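Local coordinates for protein rutinosidase (Aspergillus niger, PDB 6I1A) that probably hydrolyses beta-glucosidic bonds as a secreted family 5 glycoside hydrolase, a rutinosidase also classed as an exo-1,3-beta-glucanase, at residues A[149-152]-A[153-156]; A[200-203]-A[204-207]. One frame throughout, in Å; residues are numbered along the deposited sequence.

In the fold
Both contacts are local turns in long loops of the family 5 TIM-barrel domain: residues 149-156 run between strand 131-136 and helix 161-179, and residues 200-207 between strand 187-190 and helix 213-233. Their centres lie about 15 Å apart, each 17 to 18 Å from the centre of the chain, and both are partly buried. The loops touch where Trp155 CH2 packs 4.1 Å from Thr200 CG2. Contact 1 is polar at heart, a carboxylate holding an imidazole over a methyl group. In contact 2 the side chains that meet across the turn are apolar, while polar ones bond to the backbone, and part of it faces the second subunit and a glycan.

Contact 1. Residues A[149-152]-A[153-156]; sequences GEAT and GHWY. With NAG (2-acetamido-2-deoxy-beta-D-glucopyranose), chain D; EDO (1,2-ethanediol), chain V; EDO (1,2-ethanediol), chain I.
Glu150 and His154 meet across a type II beta turn that runs from Ala151 to His154. His154 ND1 donates to Glu150 OE1 over 2.6 Å, almost straight at 177°. The acceptor lies in the imidazole plane, whereas the ring nitrogen reaches the anti side of the carboxylate, 29° out of its plane. The carboxylate and ring planes stand nearly perpendicular. Glu150 reaches this position on an extended chain, its CG anti to the backbone N (chi1 173°).

Packing is tight over the imidazole: Ala151 CB sits 3.5 Å from the ring centroid of His154, almost on its normal, in a CH-pi contact. Tyr156 CE2 lies over the opposite face, offset toward the rim, and Trp53 of helix 52-59 adds an edge-to-face ring contact. The turn is closed by His154 N bonding to Ala151 O at 3.1 Å, while Gly153 takes the positive phi.

The Thr152 side is looser and exposed; its OG1 bonds to Ser50 and, at 2.8 Å, to O1 of an ethanediol. A second ethanediol donates from O2 to Glu150 OE1 at 3.0 Å.

Glu150 OE2 in turn is hydrogen-bonded to Tyr97 OH and Gly141 N, so both carboxylate oxygens are engaged. With the carboxylate itself held in this way, such a short, straight bond, together with Ala151 CB over one face, probably fixes the imidazole's rotation.

Contact 2. Residues A[200-203]-A[204-207]; sequences TNMV and VFGT. With NAG (2-acetamido-2-deoxy-beta-D-glucopyranose), chain B.
Met202 folds back beside Phe205, and the two side chains run alongside each other in the same direction. Met202 CE lies 3.6 Å from Phe205 CG and equally near its CB, while the sulfur approaches obliquely, SD 4.6 Å from the ring centroid of Phe205. This is a Met-aromatic contact at the root of the ring. Bends at chi2 and chi3 (-75° and -73°) curl the thioether back to that position. Around the pair, Leu146 touches both side chains and Phe245 meets the Phe205 ring edge-to-face.

The backbone beneath sets this spacing. Phe205 N donates to Met202 O at 2.9 Å, and a weak bond joins Val204 N to Asn201 O at 3.4 Å. Ahead of them, Asn201 OD1 accepts from Val203 N at 3.1 Å, so its side chain closes an Asx turn. Val204 O is gripped twice from one face of its carbonyl plane, by Thr207 N and by Thr207 OG1, the latter at 2.8 Å; the same hydroxyl oxygen is also bonded to Leu209 N.

On another side the valines cross at about a right angle. Val203 CG2 comes within 3.6 Å of O4 of an N-acetylglucosamine; Val203 also packs on Leu209, and Val204 on Val203, of the second subunit.

Together these features make a short 3-10 turn, opened by an Asx turn at Asn201 and followed by a type II beta turn from Val204 to Thr207 with Gly206 at positive phi, within a loop joining a strand to the next helix of the TIM barrel.

Contact 1. Residues A[149-152]-A[153-156]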
ATOM      1  N   GLY A 149       2.113 -10.678 -20.144  1.00 11.97           N
ATOM      2  CA  GLY A 149       0.740 -11.153 -20.248  1.00 11.64           C
ATOM      3  C   GLY A 149       0.394 -11.599 -21.667  1.00 11.91           C
ATOM      4  O   GLY A 149      -0.673 -12.253 -21.808  1.00 11.42           O
ATOM      5  N   GLU A 150       1.170 -11.172 -22.656  1.00 11.77           N
ATOM      6  CA  GLU A 150       1.093 -11.540 -24.103  1.00 12.10           C
ATOM      7  C   GLU A 150       1.907 -10.482 -24.864  1.00 11.11           C
ATOM      8  O   GLU A 150       2.715 -10.832 -25.731  1.00 12.76           O
ATOM      9  CB  GLU A 150      -0.325 -11.521 -24.687  1.00 12.82           C
ATOM     10  CG  GLU A 150      -0.297 -11.741 -26.214  1.00 12.02           C
ATOM     11  CD  GLU A 150      -1.683 -11.861 -26.802  1.00 13.06           C
ATOM     12  OE1 GLU A 150      -2.447 -10.884 -26.905  1.00 13.10           O
ATOM     13  OE2 GLU A 150      -2.044 -13.026 -27.154  1.00 12.61           O
ATOM     14  N   ALA A 151       1.606  -9.211 -24.651  1.00 12.02           N
ATOM     15  CA  ALA A 151       2.218  -8.071 -25.370  1.00 12.02           C
ATOM     16  C   ALA A 151       1.827  -6.763 -24.701  1.00 12.84           C
ATOM     17  O   ALA A 151       0.748  -6.638 -24.087  1.00 12.87           O
ATOM     18  CB  ALA A 151       1.770  -8.041 -26.810  1.00 13.76           C
ATOM     19  N   THR A 152       2.709  -5.765 -24.899  1.00 13.76           N
ATOM     20  CA  THR A 152       2.410  -4.409 -24.426  1.00 13.06           C
ATOM     21  C   THR A 152       1.090  -3.924 -24.968  1.00 13.64           C
ATOM     22  O   THR A 152       0.863  -4.019 -26.217  1.00 13.65           O
ATOM     23  CB  THR A 152       3.550  -3.450 -24.778  1.00 14.03           C
ATOM     24  OG1 THR A 152       4.751  -3.978 -24.278  1.00 14.03           O
ATOM     25  CG2 THR A 152       3.296  -2.069 -24.199  1.00 15.28           C
ATOM     26  N   GLY A 153       0.193  -3.417 -24.147  1.00 13.96           N
ATOM     27  CA  GLY A 153      -1.078  -2.853 -24.575  1.00 13.46           C
ATOM     28  C   GLY A 153      -2.164  -3.882 -24.822  1.00 14.70           C
ATOM     29  O   GLY A 153      -3.270  -3.449 -25.182  1.00 14.60           O
ATOM     30  N   HIS A 154      -1.969  -5.177 -24.516  1.00 13.33           N
ATOM     31  CA  HIS A 154      -2.993  -6.220 -24.742  1.00 13.44           C
ATOM     32  C   HIS A 154      -3.706  -6.585 -23.444  1.00 12.54           C
ATOM     33  O   HIS A 154      -3.073  -7.193 -22.565  1.00 11.87           O
ATOM     34  CB  HIS A 154      -2.417  -7.479 -25.376  1.00 13.37           C
ATOM     35  CG  HIS A 154      -1.886  -7.336 -26.762  1.00 13.30           C
ATOM     36  ND1 HIS A 154      -1.744  -8.465 -27.582  1.00 13.33           N
ATOM     37  CD2 HIS A 154      -1.442  -6.284 -27.471  1.00 13.73           C
ATOM     38  CE1 HIS A 154      -1.180  -8.067 -28.708  1.00 13.25           C
ATOM     39  NE2 HIS A 154      -1.003  -6.750 -28.724  1.00 14.57           N
ATOM     40  N   TRP A 155      -4.975  -6.262 -23.369  1.00 12.70           N
ATOM     41  CA  TRP A 155      -5.894  -6.664 -22.271  1.00 12.41           C
ATOM     42  C   TRP A 155      -7.121  -7.398 -22.808  1.00 12.00           C
ATOM     43  O   TRP A 155      -8.098  -7.517 -22.124  1.00 13.55           O
ATOM     44  CB  TRP A 155      -6.321  -5.449 -21.452  1.00 13.05           C
ATOM     45  CG  TRP A 155      -5.341  -4.787 -20.537  1.00 13.21           C
ATOM     46  CD1 TRP A 155      -5.146  -5.122 -19.224  1.00 13.29           C
ATOM     47  CD2 TRP A 155      -4.535  -3.635 -20.815  1.00 12.39           C
ATOM     48  NE1 TRP A 155      -4.281  -4.235 -18.668  1.00 13.04           N
ATOM     49  CE2 TRP A 155      -3.883  -3.315 -19.605  1.00 12.81           C
ATOM     50  CE3 TRP A 155      -4.311  -2.832 -21.941  1.00 13.56           C
ATOM     51  CZ2 TRP A 155      -3.013  -2.226 -19.459  1.00 13.75           C
ATOM     52  CZ3 TRP A 155      -3.482  -1.745 -21.794  1.00 14.04           C
ATOM     53  CH2 TRP A 155      -2.830  -1.452 -20.580  1.00 14.12           C
ATOM     54  N   TYR A 156      -6.993  -7.912 -24.040  1.00 11.67           N
ATOM     55  CA  TYR A 156      -8.153  -8.467 -24.737  1.00 11.14           C
ATOM     56  C   TYR A 156      -8.686  -9.748 -24.113  1.00 12.88           C
ATOM     57  O   TYR A 156      -9.854 -10.136 -24.390  1.00 13.82           O
ATOM     58  CB  TYR A 156      -7.829  -8.731 -26.225  1.00 12.30           C
ATOM     59  CG  TYR A 156      -7.287  -7.521 -26.973  1.00 12.62           C
ATOM     60  CD1 TYR A 156      -8.171  -6.487 -27.333  1.00 14.49           C
ATOM     61  CD2 TYR A 156      -5.960  -7.338 -27.268  1.00 13.66           C
ATOM     62  CE1 TYR A 156      -7.710  -5.370 -28.042  1.00 14.72           C
ATOM     63  CE2 TYR A 156      -5.483  -6.226 -27.977  1.00 13.57           C
ATOM     64  CZ  TYR A 156      -6.376  -5.235 -28.318  1.00 14.72           C
ATOM     65  OH  TYR A 156      -5.898  -4.108 -28.969  1.00 17.49           O
TER
HETATM   66  C1  NAG D 402     -12.015 -11.588 -28.605  1.00 17.39           C
HETATM   67  C2  NAG D 402     -13.139 -11.540 -29.633  1.00 18.24           C
HETATM   68  C3  NAG D 402     -12.470 -11.682 -31.008  1.00 18.40           C
HETATM   69  C4  NAG D 402     -11.433 -10.615 -31.183  1.00 17.21           C
HETATM   70  C5  NAG D 402     -10.346 -10.633 -30.104  1.00 17.38           C
HETATM   71  C6  NAG D 402      -9.404  -9.423 -30.155  1.00 18.73           C
HETATM   72  C7  NAG D 402     -15.333 -12.377 -29.043  1.00 22.08           C
HETATM   73  C8  NAG D 402     -16.126 -13.628 -28.884  1.00 22.63           C
HETATM   74  N2  NAG D 402     -14.093 -12.580 -29.424  1.00 17.65           N
HETATM   75  O3  NAG D 402     -13.487 -11.426 -32.031  1.00 18.12           O
HETATM   76  O4  NAG D 402     -10.712 -10.824 -32.436  1.00 18.10           O
HETATM   77  O5  NAG D 402     -11.026 -10.588 -28.842  1.00 16.89           O
HETATM   78  O6  NAG D 402      -8.314  -9.739 -29.281  1.00 19.34           O
HETATM   79  O7  NAG D 402     -15.768 -11.232 -28.863  1.00 23.58           O
HETATM   80  C1  EDO V 420      -3.665 -14.382 -29.576  1.00 28.96           C
HETATM   81  O1  EDO V 420      -4.844 -14.959 -30.201  1.00 33.77           O
HETATM   82  C2  EDO V 420      -3.281 -12.953 -29.942  1.00 24.66           C
HETATM   83  O2  EDO V 420      -3.986 -11.853 -29.248  1.00 24.94           O
HETATM   84  C1  EDO I 407       6.474  -3.898 -21.117  1.00 30.58           C
HETATM   85  O1  EDO I 407       5.269  -4.432 -21.579  1.00 18.77           O
HETATM   86  C2  EDO I 407       6.299  -2.501 -20.797  1.00 33.84           C
HETATM   87  O2  EDO I 407       6.094  -1.684 -21.947  1.00 38.38           O

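Contact 2. Residues A[200-203]-A[204-207]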
ATOM      1  N   THR A 200      -3.614   0.846 -16.604  1.00 14.55           N
ATOM      2  CA  THR A 200      -3.190   1.800 -17.661  1.00 16.07           C
ATOM      3  C   THR A 200      -2.277   2.861 -17.046  1.00 16.28           C
ATOM      4  O   THR A 200      -1.311   3.239 -17.718  1.00 18.04           O
ATOM      5  CB  THR A 200      -4.357   2.447 -18.371  1.00 19.76           C
ATOM      6  OG1 THR A 200      -5.145   3.120 -17.417  1.00 24.46           O
ATOM      7  CG2 THR A 200      -5.239   1.433 -19.042  1.00 19.53           C
ATOM      8  N   ASN A 201      -2.496   3.211 -15.782  1.00 14.28           N
ATOM      9  CA  ASN A 201      -1.511   4.003 -15.006  1.00 16.96           C
ATOM     10  C   ASN A 201      -0.780   2.991 -14.122  1.00 15.01           C
ATOM     11  O   ASN A 201      -1.412   2.362 -13.251  1.00 16.18           O
ATOM     12  CB  ASN A 201      -2.211   5.098 -14.196  1.00 16.03           C
ATOM     13  CG  ASN A 201      -1.189   5.988 -13.535  1.00 18.76           C
ATOM     14  OD1 ASN A 201      -0.087   5.565 -13.175  1.00 17.48           O
ATOM     15  ND2 ASN A 201      -1.586   7.232 -13.308  1.00 20.16           N
ATOM     16  N   MET A 202       0.474   2.735 -14.437  1.00 15.00           N
ATOM     17  CA  MET A 202       1.237   1.669 -13.769  1.00 15.16           C
ATOM     18  C   MET A 202       1.560   1.973 -12.305  1.00 14.06           C
ATOM     19  O   MET A 202       2.084   1.075 -11.605  1.00 14.49           O
ATOM     20  CB  MET A 202       2.512   1.324 -14.551  1.00 17.08           C
ATOM     21  CG  MET A 202       2.165   0.487 -15.806  1.00 17.74           C
ATOM     22  SD  MET A 202       1.738  -1.232 -15.357  1.00 16.52           S
ATOM     23  CE  MET A 202       3.338  -1.916 -14.914  1.00 15.85           C
ATOM     24  N   VAL A 203       1.186   3.141 -11.769  1.00 15.08           N
ATOM     25  CA  VAL A 203       1.370   3.378 -10.334  1.00 15.28           C
ATOM     26  C   VAL A 203       0.590   2.363  -9.505  1.00 15.21           C
ATOM     27  O   VAL A 203       0.997   2.081  -8.343  1.00 15.75           O
ATOM     28  CB  VAL A 203       1.008   4.820  -9.981  1.00 15.35           C
ATOM     29  CG1 VAL A 203      -0.496   5.112 -10.026  1.00 15.84           C
ATOM     30  CG2 VAL A 203       1.616   5.146  -8.637  1.00 17.23           C
ATOM     31  N   VAL A 204      -0.482   1.786 -10.027  1.00 14.06           N
ATOM     32  CA  VAL A 204      -1.288   0.798  -9.276  1.00 14.60           C
ATOM     33  C   VAL A 204      -0.757  -0.623  -9.482  1.00 14.56           C
ATOM     34  O   VAL A 204      -1.251  -1.552  -8.826  1.00 15.05           O
ATOM     35  CB  VAL A 204      -2.780   0.841  -9.581  1.00 16.15           C
ATOM     36  CG1 VAL A 204      -3.393   2.194  -9.251  1.00 17.68           C
ATOM     37  CG2 VAL A 204      -3.088   0.408 -10.996  1.00 18.53           C
ATOM     38  N   PHE A 205       0.173  -0.820 -10.403  1.00 14.92           N
ATOM     39  CA  PHE A 205       0.654  -2.218 -10.579  1.00 15.57           C
ATOM     40  C   PHE A 205       1.331  -2.633  -9.275  1.00 15.59           C
ATOM     41  O   PHE A 205       1.923  -1.808  -8.558  1.00 18.32           O
ATOM     42  CB  PHE A 205       1.594  -2.341 -11.783  1.00 16.41           C
ATOM     43  CG  PHE A 205       1.633  -3.755 -12.346  1.00 16.05           C
ATOM     44  CD1 PHE A 205       0.540  -4.304 -12.966  1.00 15.01           C
ATOM     45  CD2 PHE A 205       2.755  -4.543 -12.174  1.00 16.65           C
ATOM     46  CE1 PHE A 205       0.558  -5.612 -13.422  1.00 16.56           C
ATOM     47  CE2 PHE A 205       2.786  -5.844 -12.654  1.00 17.22           C
ATOM     48  CZ  PHE A 205       1.704  -6.350 -13.314  1.00 16.53           C
ATOM     49  N   GLY A 206       1.239  -3.925  -8.929  1.00 14.25           N
ATOM     50  CA  GLY A 206       1.715  -4.391  -7.644  1.00 14.11           C
ATOM     51  C   GLY A 206       0.797  -4.199  -6.462  1.00 15.06           C
ATOM     52  O   GLY A 206       1.234  -4.516  -5.347  1.00 16.77           O
ATOM     53  N   THR A 207      -0.380  -3.622  -6.682  1.00 14.25           N
ATOM     54  CA  THR A 207      -1.314  -3.317  -5.606  1.00 13.02           C
ATOM     55  C   THR A 207      -2.687  -3.914  -5.920  1.00 13.57           C
ATOM     56  O   THR A 207      -2.991  -4.234  -7.108  1.00 12.35           O
ATOM     57  CB  THR A 207      -1.515  -1.820  -5.416  1.00 13.71           C
ATOM     58  OG1 THR A 207      -2.426  -1.259  -6.343  1.00 13.73           O
ATOM     59  CG2 THR A 207      -0.213  -1.042  -5.442  1.00 15.55           C
TER
HETATM   60  C1  NAG B 404       4.190  10.672  -7.800  1.00 16.03           C
HETATM   61  C2  NAG B 404       5.153   9.527  -7.626  1.00 17.14           C
HETATM   62  C3  NAG B 404       5.144   8.612  -8.899  1.00 18.16           C
HETATM   63  C4  NAG B 404       3.752   8.203  -9.211  1.00 18.60           C
HETATM   64  C5  NAG B 404       2.841   9.393  -9.341  1.00 17.81           C
HETATM   65  C6  NAG B 404       1.439   8.969  -9.537  1.00 18.45           C
HETATM   66  C7  NAG B 404       7.089   9.994  -6.188  1.00 21.21           C
HETATM   67  C8  NAG B 404       8.512  10.401  -6.047  1.00 23.45           C
HETATM   68  N2  NAG B 404       6.510  10.025  -7.405  1.00 18.41           N
HETATM   69  O3  NAG B 404       5.974   7.456  -8.608  1.00 20.92           O
HETATM   70  O4  NAG B 404       3.679   7.468 -10.480  1.00 20.26           O
HETATM   71  O5  NAG B 404       2.898  10.134  -8.051  1.00 15.74           O
HETATM   72  O6  NAG B 404       0.600  10.080  -9.935  1.00 20.91           O
HETATM   73  O7  NAG B 404       6.484   9.545  -5.221  1.00 21.10           O